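Local coordinates for diketoreductase (Acinetobacter baylyi, PDB 4E12), which reduces dicarbonyl compounds with NADH and probably acts as a (3S)-3-hydroxyacyl-CoA dehydrogenase of fatty acid beta-oxidation, at residues A[12-22]-A[43-54]; A[30-40]-A[72-82]. All coordinates share one frame; numbering follows the deposited sequence.

Interaction 1 (A[12-22]-A[43-54]); sequences TGVLGSQIAFQ and AKKRFEGLAAVY. With SO4 (sulfate ion), chain H.
Phe21 of helix 14-25 is the knob of this contact, dropped into a hole made by Phe47, Leu50, Ala51 and Tyr54 of helix 37-57. Its CG stands anti to the backbone N (chi1 -165°), which throws the ring across the interface. Along the side chain, Phe21 CB rests on Leu50 CD1 at 3.8 Å, and CG lies beneath Leu50 CB, whose C-H points over the ring face in a CH-pi contact. On one flank CD1 and CE1 run past the carbonyl oxygen of Phe47. On the other, CD2 and CE2 press onto the face of Tyr54, an edge-to-face pair with planes at 73° and centroids 4.8 Å apart. At the tip, Phe21 CZ reaches Ala51 CA at 3.5 Å, an approach that the small alanine side chain permits.

Beyond the ring, Tyr54 OH is modelled as donating to Gln22 OE1, but at 2.4 Å the bond is so short that its exact geometry is doubtful. Toward the start of helix 14-25, the edge of the Phe47 ring meets Ser17 O, with Phe47 CE1 3.3 Å from it. Ser17 OG turns back to Gly13 O at 2.8 Å, so this carbonyl takes both the hydroxyl and Ser17 N, from opposite faces. Arg46 lays its guanidinium face over Gly13.

Gly13 N-caps the helix within the glycine-rich turn of the Rossmann fold, and its lack of a side chain leaves room for a sulfate. Val14 N donates to sulfate O4 and Leu15 N to sulfate O2, each at 2.9 Å; both residues bind NAD(+). The anion is consistent with the place of the dinucleotide's phosphates. The chemistry thus divides: an aromatic, apolar grip fixes one end of the helix pair, while the other offers backbone N-H groups and a nearby arginine, which would probably favour an anion.

Interaction 2 (A[30-40]-A[72-82]); sequences VTAYDINTDAL and GIRYSDDLAQA
Tyr33 fills a hollow formed where the chain leaves strand 74-76 and turns into helix 79-82. With CG anti to the backbone N (chi1 165°), the ring reaches over that turn: Leu79 CD1 sits above the centre of one face, 4.1 Å from the ring centroid, while the backbone of Asp77 and Asp78 borders its edge. Ala82 CB packs 4.0 Å from Tyr33 CD1, where a flat ring and a short side chain fit closely. Ser76 shapes the turn, its OG accepting from Asp78 N in an ST turn.

Beneath these side chains the two strands run parallel and are joined by four backbone bonds, from Arg74 N to Val30 O, Ala32 N to Arg74 O, Ser76 N to Ala32 O and Asp34 N to Ser76 O. The bond from Ala32 N to Arg74 O is the shortest of the four, at 2.7 Å. This is the outer part of the parallel sheet of a Rossmann fold, with 74-76 as its outermost strand on this side within the chain. Thr31, beta-branched as suits a strand, shares the sheet face of Tyr33 and lays CG2 against the guanidinium face of Arg74, although that arginine is poorly ordered.

On the opposite face, which carries Ala32 and Tyr75, Leu40 reaches down from helix 37-57 as a forked bump. Leu40 CD2 settles 3.5 Å from Ser76 O and also touches Tyr75 CB, while Leu40 CD1 meets Asp77 CB at 3.8 Å. Asp77 CB comes within 3.1 Å of Asp34 O, a close approach, and its carboxylate OD2 lies beside Asn36, whose own OD1 caps the helix by accepting from Ala39 N.

How the interactions relate
The segments alternate along the chain, 12-22, 30-40, 43-54 and 72-82, so the two interactions interlock within the NAD-binding domain, their centres about 14 Å apart. Helix 14-25 leads into strand 29-33, and helix 37-57 serves both: its start packs in interaction 2, its later turns in interaction 1. Interaction 1 joins two helices beside the sheet; interaction 2 joins strand 29-33 to strand 74-76, the outermost on that side of the sheet within the chain. They meet directly where Thr12 OG1 lies 2.5 Å from Asp34 OD2, probably hydrogen-bonded, and where Tyr75 OH packs on Phe47. Since Thr12 and Asp34 both bind NAD(+), the two contacts converge on the cofactor site.

Interaction 1 (A[12-22]-A[43-54])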
# COMPACT_ATOMS: atom_id res chain seq x y z
N THR A 12 -24.26 6.84 -19.60
CA THR A 12 -23.43 6.29 -20.65
C THR A 12 -22.09 6.99 -20.71
O THR A 12 -21.48 7.07 -21.78
CB THR A 12 -24.12 6.39 -22.01
OG1 THR A 12 -24.43 7.77 -22.30
CG2 THR A 12 -25.40 5.57 -22.00
N GLY A 13 -21.67 7.51 -19.56
CA GLY A 13 -20.36 8.13 -19.46
C GLY A 13 -19.23 7.13 -19.47
O GLY A 13 -19.40 5.99 -19.91
N VAL A 14 -18.06 7.55 -18.99
CA VAL A 14 -16.89 6.68 -18.94
C VAL A 14 -17.20 5.35 -18.23
O VAL A 14 -16.92 4.27 -18.77
CB VAL A 14 -15.70 7.38 -18.24
CG1 VAL A 14 -14.55 6.42 -18.04
CG2 VAL A 14 -15.24 8.58 -19.07
N LEU A 15 -17.80 5.43 -17.04
CA LEU A 15 -18.10 4.24 -16.25
C LEU A 15 -19.33 3.49 -16.76
O LEU A 15 -19.30 2.27 -16.86
CB LEU A 15 -18.27 4.57 -14.77
CG LEU A 15 -17.04 5.12 -14.06
CD1 LEU A 15 -17.41 5.66 -12.67
CD2 LEU A 15 -15.98 4.04 -13.96
N GLY A 16 -20.41 4.20 -17.04
CA GLY A 16 -21.60 3.53 -17.54
C GLY A 16 -21.38 2.78 -18.84
O GLY A 16 -21.93 1.70 -19.06
N SER A 17 -20.58 3.35 -19.73
CA SER A 17 -20.38 2.69 -21.03
C SER A 17 -19.54 1.43 -20.87
O SER A 17 -19.82 0.43 -21.53
CB SER A 17 -19.77 3.63 -22.07
OG SER A 17 -18.46 4.00 -21.71
N GLN A 18 -18.53 1.45 -20.00
CA GLN A 18 -17.74 0.23 -19.76
C GLN A 18 -18.59 -0.86 -19.13
O GLN A 18 -18.47 -2.04 -19.49
CB GLN A 18 -16.56 0.52 -18.84
CG GLN A 18 -15.58 1.50 -19.42
CD GLN A 18 -14.37 1.74 -18.55
OE1 GLN A 18 -13.86 0.83 -17.88
NE2 GLN A 18 -13.91 2.97 -18.54
N ILE A 19 -19.43 -0.49 -18.17
CA ILE A 19 -20.26 -1.46 -17.48
C ILE A 19 -21.23 -2.08 -18.48
O ILE A 19 -21.44 -3.29 -18.49
CB ILE A 19 -21.06 -0.79 -16.33
CG1 ILE A 19 -20.11 -0.28 -15.25
CG2 ILE A 19 -22.10 -1.76 -15.79
CD1 ILE A 19 -20.78 0.53 -14.14
N ALA A 20 -21.82 -1.22 -19.31
CA ALA A 20 -22.78 -1.67 -20.31
C ALA A 20 -22.11 -2.58 -21.32
O ALA A 20 -22.65 -3.63 -21.66
CB ALA A 20 -23.42 -0.46 -20.98
N PHE A 21 -20.90 -2.21 -21.76
CA PHE A 21 -20.22 -2.98 -22.78
C PHE A 21 -19.74 -4.31 -22.26
O PHE A 21 -19.94 -5.33 -22.92
CB PHE A 21 -19.06 -2.22 -23.44
CG PHE A 21 -18.60 -2.85 -24.72
CD1 PHE A 21 -19.18 -2.48 -25.93
CD2 PHE A 21 -17.60 -3.83 -24.72
CE1 PHE A 21 -18.77 -3.08 -27.14
CE2 PHE A 21 -17.18 -4.43 -25.91
CZ PHE A 21 -17.77 -4.05 -27.13
N GLN A 22 -19.10 -4.32 -21.10
CA GLN A 22 -18.71 -5.56 -20.44
C GLN A 22 -19.91 -6.50 -20.30
O GLN A 22 -19.81 -7.71 -20.53
CB GLN A 22 -18.12 -5.25 -19.05
CG GLN A 22 -17.55 -6.47 -18.30
CD GLN A 22 -16.26 -7.03 -18.90
OE1 GLN A 22 -15.72 -6.50 -19.87
NE2 GLN A 22 -15.77 -8.11 -18.32
N ALA A 43 -22.78 7.90 -26.63
CA ALA A 43 -22.66 6.57 -26.04
C ALA A 43 -22.27 5.56 -27.11
O ALA A 43 -21.40 4.71 -26.89
CB ALA A 43 -23.97 6.15 -25.38
N LYS A 44 -22.93 5.65 -28.27
CA LYS A 44 -22.60 4.77 -29.38
C LYS A 44 -21.13 4.94 -29.72
O LYS A 44 -20.41 3.95 -29.91
CB LYS A 44 -23.49 5.04 -30.60
CG LYS A 44 -23.23 4.09 -31.76
CD LYS A 44 -24.16 4.37 -32.92
CE LYS A 44 -23.81 3.50 -34.11
NZ LYS A 44 -24.70 3.79 -35.28
N LYS A 45 -20.65 6.18 -29.76
CA LYS A 45 -19.23 6.42 -29.96
C LYS A 45 -18.37 5.77 -28.87
O LYS A 45 -17.35 5.15 -29.18
CB LYS A 45 -18.93 7.92 -30.09
CG LYS A 45 -19.59 8.56 -31.31
CD LYS A 45 -19.38 10.07 -31.34
CE LYS A 45 -20.12 10.71 -32.51
NZ LYS A 45 -19.94 12.19 -32.55
N ARG A 46 -18.76 5.88 -27.60
CA ARG A 46 -17.95 5.23 -26.57
C ARG A 46 -17.95 3.73 -26.79
O ARG A 46 -16.92 3.07 -26.63
CB ARG A 46 -18.42 5.54 -25.15
CG ARG A 46 -18.26 7.00 -24.74
CD ARG A 46 -18.54 7.20 -23.26
NE ARG A 46 -18.28 8.58 -22.86
CZ ARG A 46 -19.17 9.56 -22.91
NH1 ARG A 46 -20.41 9.32 -23.34
NH2 ARG A 46 -18.85 10.78 -22.52
N PHE A 47 -19.11 3.19 -27.16
CA PHE A 47 -19.21 1.75 -27.38
C PHE A 47 -18.35 1.29 -28.55
O PHE A 47 -17.72 0.23 -28.50
CB PHE A 47 -20.65 1.30 -27.61
CG PHE A 47 -21.53 1.40 -26.41
CD1 PHE A 47 -21.06 1.05 -25.14
CD2 PHE A 47 -22.85 1.82 -26.54
CE1 PHE A 47 -21.89 1.14 -24.03
CE2 PHE A 47 -23.68 1.91 -25.43
CZ PHE A 47 -23.20 1.56 -24.17
N GLU A 48 -18.31 2.08 -29.62
CA GLU A 48 -17.47 1.74 -30.76
C GLU A 48 -16.00 1.67 -30.35
O GLU A 48 -15.30 0.71 -30.70
CB GLU A 48 -17.71 2.71 -31.91
CG GLU A 48 -19.10 2.55 -32.47
CD GLU A 48 -19.50 3.64 -33.44
OE1 GLU A 48 -18.91 4.74 -33.42
OE2 GLU A 48 -20.45 3.39 -34.21
N GLY A 49 -15.53 2.67 -29.61
CA GLY A 49 -14.17 2.63 -29.09
C GLY A 49 -13.89 1.44 -28.18
O GLY A 49 -12.84 0.80 -28.28
N LEU A 50 -14.83 1.14 -27.28
CA LEU A 50 -14.69 -0.02 -26.41
C LEU A 50 -14.60 -1.31 -27.21
O LEU A 50 -13.82 -2.20 -26.86
CB LEU A 50 -15.82 -0.08 -25.36
CG LEU A 50 -15.84 1.05 -24.31
CD1 LEU A 50 -17.12 1.04 -23.50
CD2 LEU A 50 -14.62 0.93 -23.40
N ALA A 51 -15.38 -1.43 -28.28
CA ALA A 51 -15.34 -2.62 -29.12
C ALA A 51 -13.93 -2.80 -29.66
O ALA A 51 -13.39 -3.91 -29.68
CB ALA A 51 -16.33 -2.50 -30.28
N ALA A 52 -13.33 -1.69 -30.09
CA ALA A 52 -11.97 -1.68 -30.62
C ALA A 52 -10.94 -2.11 -29.57
O ALA A 52 -10.07 -2.94 -29.84
CB ALA A 52 -11.64 -0.28 -31.14
N VAL A 53 -11.05 -1.55 -28.37
CA VAL A 53 -10.17 -1.92 -27.26
C VAL A 53 -10.31 -3.41 -26.97
O VAL A 53 -9.32 -4.14 -26.82
CB VAL A 53 -10.53 -1.15 -25.97
CG1 VAL A 53 -9.60 -1.56 -24.83
CG2 VAL A 53 -10.48 0.34 -26.21
N TYR A 54 -11.55 -3.87 -26.85
CA TYR A 54 -11.78 -5.28 -26.56
C TYR A 54 -11.14 -6.19 -27.58
O TYR A 54 -10.41 -7.12 -27.22
CB TYR A 54 -13.27 -5.60 -26.41
CG TYR A 54 -13.79 -5.32 -25.03
CD1 TYR A 54 -14.51 -6.29 -24.33
CD2 TYR A 54 -13.56 -4.09 -24.42
CE1 TYR A 54 -14.99 -6.03 -23.05
CE2 TYR A 54 -14.04 -3.82 -23.15
CZ TYR A 54 -14.75 -4.79 -22.47
OH TYR A 54 -15.22 -4.52 -21.21
S SO4 H . -18.73 9.42 -16.01
O1 SO4 H . -17.84 9.75 -14.87
O2 SO4 H . -18.88 7.95 -16.09
O3 SO4 H . -20.04 10.05 -15.81
O4 SO4 H . -18.13 9.93 -17.26
O HOH W 1 -23.28 9.66 -23.61

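Interaction 2 (A[30-40]-A[72-82])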
# COMPACT_ATOMS: atom_id res chain seq x y z
N VAL A 30 -28.61 -5.90 -23.06
CA VAL A 30 -28.30 -4.62 -22.45
C VAL A 30 -29.06 -3.49 -23.11
O VAL A 30 -29.10 -3.39 -24.34
CB VAL A 30 -26.79 -4.35 -22.51
CG1 VAL A 30 -26.44 -2.94 -22.04
CG2 VAL A 30 -26.05 -5.37 -21.66
N THR A 31 -29.65 -2.65 -22.27
CA THR A 31 -30.19 -1.38 -22.72
C THR A 31 -29.37 -0.27 -22.06
O THR A 31 -29.20 -0.26 -20.84
CB THR A 31 -31.66 -1.21 -22.29
OG1 THR A 31 -32.45 -2.26 -22.85
CG2 THR A 31 -32.20 0.13 -22.77
N ALA A 32 -28.84 0.65 -22.86
CA ALA A 32 -28.12 1.80 -22.33
C ALA A 32 -29.05 2.99 -22.33
O ALA A 32 -29.59 3.36 -23.37
CB ALA A 32 -26.90 2.09 -23.21
N TYR A 33 -29.23 3.60 -21.16
CA TYR A 33 -30.14 4.72 -21.02
C TYR A 33 -29.39 6.04 -20.80
O TYR A 33 -28.40 6.10 -20.07
CB TYR A 33 -31.15 4.49 -19.89
CG TYR A 33 -31.84 5.78 -19.54
CD1 TYR A 33 -32.95 6.21 -20.25
CD2 TYR A 33 -31.38 6.57 -18.48
CE1 TYR A 33 -33.58 7.41 -19.94
CE2 TYR A 33 -32.00 7.76 -18.16
CZ TYR A 33 -33.10 8.17 -18.89
OH TYR A 33 -33.72 9.35 -18.56
N ASP A 34 -29.86 7.08 -21.46
CA ASP A 34 -29.33 8.41 -21.19
C ASP A 34 -30.38 9.43 -21.61
O ASP A 34 -31.44 9.06 -22.11
CB ASP A 34 -27.98 8.62 -21.87
CG ASP A 34 -27.08 9.57 -21.10
OD1 ASP A 34 -27.59 10.52 -20.46
OD2 ASP A 34 -25.86 9.37 -21.10
N ILE A 35 -30.09 10.71 -21.40
CA ILE A 35 -31.18 11.70 -21.34
C ILE A 35 -31.74 12.14 -22.68
O ILE A 35 -32.91 12.50 -22.76
CB ILE A 35 -30.80 12.92 -20.48
CG1 ILE A 35 -29.62 13.68 -21.09
CG2 ILE A 35 -30.46 12.46 -19.07
CD1 ILE A 35 -29.18 14.89 -20.28
N ASN A 36 -30.94 12.12 -23.74
CA ASN A 36 -31.48 12.52 -25.03
C ASN A 36 -30.71 11.84 -26.14
O ASN A 36 -29.83 11.01 -25.85
CB ASN A 36 -31.51 14.05 -25.17
CG ASN A 36 -30.14 14.67 -25.03
OD1 ASN A 36 -29.12 14.02 -25.26
ND2 ASN A 36 -30.10 15.94 -24.63
N THR A 37 -31.03 12.15 -27.39
CA THR A 37 -30.39 11.45 -28.50
C THR A 37 -28.95 11.91 -28.68
O THR A 37 -28.11 11.16 -29.17
CB THR A 37 -31.16 11.60 -29.83
OG1 THR A 37 -31.07 12.96 -30.28
CG2 THR A 37 -32.62 11.22 -29.65
N ASP A 38 -28.66 13.15 -28.28
CA ASP A 38 -27.27 13.61 -28.29
C ASP A 38 -26.39 12.77 -27.37
O ASP A 38 -25.29 12.36 -27.76
CB ASP A 38 -27.16 15.08 -27.88
CG ASP A 38 -27.64 16.03 -28.96
OD1 ASP A 38 -27.83 15.59 -30.12
OD2 ASP A 38 -27.82 17.22 -28.65
N ALA A 39 -26.84 12.52 -26.14
CA ALA A 39 -26.09 11.67 -25.22
C ALA A 39 -26.03 10.24 -25.74
O ALA A 39 -25.03 9.53 -25.57
CB ALA A 39 -26.72 11.70 -23.85
N LEU A 40 -27.10 9.78 -26.37
CA LEU A 40 -27.11 8.43 -26.92
C LEU A 40 -26.16 8.28 -28.11
O LEU A 40 -25.57 7.21 -28.30
CB LEU A 40 -28.52 7.99 -27.29
CG LEU A 40 -29.49 7.79 -26.13
CD1 LEU A 40 -30.86 7.50 -26.70
CD2 LEU A 40 -29.03 6.66 -25.24
N GLY A 72 -25.67 -5.46 -30.60
CA GLY A 72 -26.81 -5.95 -29.85
C GLY A 72 -27.33 -5.01 -28.76
O GLY A 72 -28.39 -5.26 -28.19
N ILE A 73 -26.59 -3.94 -28.46
CA ILE A 73 -26.97 -2.97 -27.42
C ILE A 73 -28.16 -2.11 -27.84
O ILE A 73 -28.17 -1.53 -28.93
CB ILE A 73 -25.78 -2.05 -27.06
CG1 ILE A 73 -24.69 -2.86 -26.35
CG2 ILE A 73 -26.25 -0.86 -26.23
CD1 ILE A 73 -23.40 -2.13 -26.16
N ARG A 74 -29.16 -2.02 -26.98
CA ARG A 74 -30.34 -1.19 -27.25
C ARG A 74 -30.15 0.18 -26.57
O ARG A 74 -29.68 0.25 -25.44
CB ARG A 74 -31.59 -1.90 -26.74
CG ARG A 74 -32.91 -1.21 -27.10
CD ARG A 74 -34.13 -2.09 -26.81
NE ARG A 74 -34.36 -2.34 -25.39
CZ ARG A 74 -35.18 -1.62 -24.63
NH1 ARG A 74 -35.85 -0.59 -25.14
NH2 ARG A 74 -35.33 -1.92 -23.34
N TYR A 75 -30.50 1.26 -27.27
CA TYR A 75 -30.34 2.61 -26.75
C TYR A 75 -31.70 3.17 -26.47
O TYR A 75 -32.62 3.01 -27.27
CB TYR A 75 -29.67 3.52 -27.77
CG TYR A 75 -28.32 3.06 -28.22
CD1 TYR A 75 -27.17 3.62 -27.68
CD2 TYR A 75 -28.19 2.05 -29.17
CE1 TYR A 75 -25.91 3.21 -28.09
CE2 TYR A 75 -26.93 1.61 -29.58
CZ TYR A 75 -25.80 2.20 -29.03
OH TYR A 75 -24.55 1.81 -29.41
N SER A 76 -31.83 3.86 -25.34
CA SER A 76 -33.12 4.42 -24.97
C SER A 76 -32.96 5.76 -24.26
O SER A 76 -32.02 5.94 -23.48
CB SER A 76 -33.83 3.43 -24.03
OG SER A 76 -35.11 3.89 -23.67
N ASP A 77 -33.85 6.71 -24.54
CA ASP A 77 -33.89 7.93 -23.73
C ASP A 77 -35.26 8.10 -23.10
O ASP A 77 -35.70 9.21 -22.79
CB ASP A 77 -33.44 9.18 -24.50
CG ASP A 77 -34.38 9.57 -25.63
OD1 ASP A 77 -35.35 8.85 -25.94
OD2 ASP A 77 -34.11 10.64 -26.22
N ASP A 78 -35.94 6.97 -22.92
CA ASP A 78 -37.24 6.94 -22.27
C ASP A 78 -37.11 5.97 -21.10
O ASP A 78 -37.14 4.76 -21.29
CB ASP A 78 -38.28 6.44 -23.28
CG ASP A 78 -39.69 6.39 -22.69
OD1 ASP A 78 -39.85 6.52 -21.46
OD2 ASP A 78 -40.63 6.21 -23.49
N LEU A 79 -36.96 6.51 -19.89
CA LEU A 79 -36.66 5.67 -18.72
C LEU A 79 -37.66 4.52 -18.55
O LEU A 79 -37.27 3.37 -18.35
CB LEU A 79 -36.56 6.54 -17.45
CG LEU A 79 -36.14 5.87 -16.15
CD1 LEU A 79 -34.79 5.19 -16.32
CD2 LEU A 79 -36.07 6.93 -15.05
N ALA A 80 -38.96 4.84 -18.64
CA ALA A 80 -40.00 3.84 -18.50
C ALA A 80 -39.79 2.68 -19.47
O ALA A 80 -39.88 1.51 -19.08
CB ALA A 80 -41.38 4.47 -18.73
N GLN A 81 -39.52 3.01 -20.73
CA GLN A 81 -39.27 2.00 -21.76
C GLN A 81 -37.94 1.30 -21.52
O GLN A 81 -37.81 0.10 -21.77
CB GLN A 81 -39.27 2.66 -23.15
CG GLN A 81 -40.62 3.23 -23.55
CD GLN A 81 -41.70 2.16 -23.61
OE1 GLN A 81 -41.47 1.05 -24.09
NE2 GLN A 81 -42.89 2.48 -23.09
N ALA A 82 -36.94 2.06 -21.05
CA ALA A 82 -35.61 1.50 -20.82
C ALA A 82 -35.60 0.39 -19.77
O ALA A 82 -34.77 -0.52 -19.82
CB ALA A 82 -34.65 2.60 -20.40
O HOH W 2 -27.40 -6.60 -25.59
O HOH W 3 -36.91 9.58 -19.55